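Local coordinates for inositol 2-dehydrogenase/D-chiro-inositol 3-dehydrogenase (Lactobacillus casei, PDB 4MIY) that catalyses the NAD-dependent oxidation of myo-inositol to 2-keto-myo-inositol and also oxidises D-chiro-inositol, at the interface of chains A and B. Residues are numbered along the deposited sequence; one frame, centred on the assembly and turned at random. Chains: chain A/B, Inositol 2-dehydrogenase/D-chiro-inositol 3-dehydrogenase.

The interface of chains A and B. Residues chain A 198-202; chain B 147, 149, 245.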
ATOM      1  N   ARG A 198     -14.545  25.802  -7.194  1.00 21.60           N
ATOM      2  CA  ARG A 198     -13.758  26.879  -7.698  1.00 21.84           C
ATOM      3  C   ARG A 198     -12.931  26.460  -8.894  1.00 20.06           C
ATOM      4  O   ARG A 198     -12.443  25.354  -8.994  1.00 20.99           O
ATOM      5  CB  ARG A 198     -12.841  27.426  -6.638  1.00 25.67           C
ATOM      6  CG  ARG A 198     -11.854  26.459  -6.157  1.00 21.08           C
ATOM      7  CD  ARG A 198     -11.001  26.964  -4.989  1.00 20.18           C
ATOM      8  NE  ARG A 198     -10.107  28.064  -5.257  1.00 22.94           N
ATOM      9  CZ  ARG A 198      -9.208  28.499  -4.395  1.00 21.57           C
ATOM     10  NH1 ARG A 198      -9.043  27.914  -3.227  1.00 23.57           N
ATOM     11  NH2 ARG A 198      -8.465  29.505  -4.679  1.00 26.92           N
ATOM     12  N   GLN A 199     -12.763  27.412  -9.789  1.00 20.10           N
ATOM     13  CA  GLN A 199     -12.076  27.196 -11.021  1.00 19.39           C
ATOM     14  C   GLN A 199     -10.582  27.099 -10.820  1.00 17.24           C
ATOM     15  O   GLN A 199      -9.980  27.889 -10.164  1.00 19.04           O
ATOM     16  CB  GLN A 199     -12.396  28.337 -11.968  1.00 20.58           C
ATOM     17  CG  GLN A 199     -11.686  28.281 -13.280  1.00 17.74           C
ATOM     18  CD  GLN A 199     -12.315  27.338 -14.281  1.00 19.55           C
ATOM     19  OE1 GLN A 199     -13.052  26.459 -13.933  1.00 20.29           O
ATOM     20  NE2 GLN A 199     -12.013  27.550 -15.539  1.00 21.36           N
ATOM     21  N   SER A 200      -9.995  26.110 -11.437  1.00 17.91           N
ATOM     22  CA  SER A 200      -8.575  25.928 -11.360  1.00 16.39           C
ATOM     23  C   SER A 200      -7.843  26.960 -12.152  1.00 17.26           C
ATOM     24  O   SER A 200      -8.204  27.258 -13.240  1.00 18.81           O
ATOM     25  CB  SER A 200      -8.176  24.582 -11.932  1.00 17.88           C
ATOM     26  OG  SER A 200      -6.786  24.516 -11.978  1.00 16.78           O
ATOM     27  N   ALA A 201      -6.749  27.435 -11.597  1.00 17.79           N
ATOM     28  CA  ALA A 201      -5.888  28.348 -12.320  1.00 18.51           C
ATOM     29  C   ALA A 201      -5.187  27.729 -13.490  1.00 19.25           C
ATOM     30  O   ALA A 201      -4.597  28.431 -14.263  1.00 21.54           O
ATOM     31  CB  ALA A 201      -4.891  28.970 -11.388  1.00 22.65           C
ATOM     32  N   GLU A 202      -5.258  26.415 -13.626  1.00 16.32           N
ATOM     33  CA  GLU A 202      -4.581  25.730 -14.709  1.00 17.34           C
ATOM     34  C   GLU A 202      -5.362  25.707 -16.017  1.00 16.29           C
ATOM     35  O   GLU A 202      -4.823  25.350 -17.014  1.00 20.10           O
ATOM     36  CB  GLU A 202      -4.171  24.300 -14.342  1.00 16.72           C
ATOM     37  CG  GLU A 202      -3.294  24.141 -13.146  1.00 18.75           C
ATOM     38  CD  GLU A 202      -1.957  24.796 -13.280  1.00 24.29           C
ATOM     39  OE1 GLU A 202      -1.522  25.443 -12.322  1.00 30.16           O
ATOM     40  OE2 GLU A 202      -1.357  24.667 -14.327  1.00 31.41           O
TER
ATOM     41  N   ALA B 147      -3.764  25.477  -5.113  1.00 16.14           N
ATOM     42  CA  ALA B 147      -4.954  25.764  -4.340  1.00 16.43           C
ATOM     43  C   ALA B 147      -5.847  24.555  -4.200  1.00 15.22           C
ATOM     44  O   ALA B 147      -6.020  23.825  -5.115  1.00 15.34           O
ATOM     45  CB  ALA B 147      -5.766  26.910  -5.001  1.00 18.52           C
ATOM     46  N   LEU B 149      -9.107  22.670  -4.362  1.00 13.79           N
ATOM     47  CA  LEU B 149     -10.316  22.764  -5.150  1.00 14.67           C
ATOM     48  C   LEU B 149     -11.482  21.952  -4.574  1.00 13.59           C
ATOM     49  O   LEU B 149     -12.570  22.430  -4.493  1.00 14.71           O
ATOM     50  CB  LEU B 149     -10.026  22.332  -6.587  1.00 15.23           C
ATOM     51  CG  LEU B 149      -8.869  23.041  -7.260  1.00 16.17           C
ATOM     52  CD1 LEU B 149      -8.510  22.347  -8.557  1.00 16.92           C
ATOM     53  CD2 LEU B 149      -9.190  24.496  -7.476  1.00 19.49           C
ATOM     54  N   GLU B 245      -4.912  22.072  -7.541  1.00 13.45           N
ATOM     55  CA  GLU B 245      -4.732  22.482  -8.891  1.00 13.83           C
ATOM     56  C   GLU B 245      -3.655  21.663  -9.600  1.00 13.70           C
ATOM     57  O   GLU B 245      -3.758  21.405 -10.761  1.00 15.22           O
ATOM     58  CB  GLU B 245      -4.350  23.961  -8.908  1.00 14.16           C
ATOM     59  CG  GLU B 245      -5.462  24.873  -8.557  1.00 17.16           C
ATOM     60  CD  GLU B 245      -5.070  26.327  -8.470  1.00 19.01           C
ATOM     61  OE1 GLU B 245      -4.009  26.615  -7.947  1.00 21.36           O
ATOM     62  OE2 GLU B 245      -5.898  27.134  -8.880  1.00 21.48           O
TER
HETATM   63  O   HOH W   1      -6.164  21.904 -12.000  1.00 15.38           O
HETATM   64  O   HOH W   2      -1.862  26.426  -9.388  1.00 29.55           O
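The loop A:Arg198 to A:Glu202, which follows strand 189-195, meets B:Leu149 near the start of strand 148-156 of chain B, B:Ala147 in the loop just before that strand, and the turn residue B:Glu245 after strand 237-244. All lie in the C-terminal alpha/beta domain of this Gfo/Idh/MocA-family dehydrogenase, and the patch recurs with the chains exchanged across the two-fold axis of an interface that may well belong to the working oligomer. B:Glu245 reaches the A loop with its chain extended beyond CG (chi2 176°). The carboxylate oxygen B:Glu245 OE2 accepts the backbone N-H of A:Ala201 at 2.9 Å, a nearly straight bond that arrives from above the carboxylate plane. The other oxygen, B:Glu245 OE1, takes the backbone N of B:Ala147 at 3.1 Å, also from out of the plane, so the carboxylate is braced by its own chain while it grips the partner. A glutamine in its place would probably keep one of these backbone bonds at most, as its amide nitrogen could not accept the other N-H and would leave it without its mate. Water 2 links B:Glu245 OE1 to A:Glu202 OE1 and may ease the approach of two acidic groups, the two OE1 atoms lying 5.2 Å apart. Water 1 joins A:Ser200 OG to the backbone O of B:Glu245; the same hydroxyl oxygen accepts A:Glu202 N at 2.9 Å, which ties the A loop into a turn. Beside this polar cluster, A:Arg198 and B:Leu149 cross at about a right angle, CG of the arginine against methyl CD2 at 3.6 Å. Bent at chi3 (-66°), the arginine lays one guanidinium face over the methyl of B:Ala147, CB being 3.8 Å from CZ and displaced toward the rim.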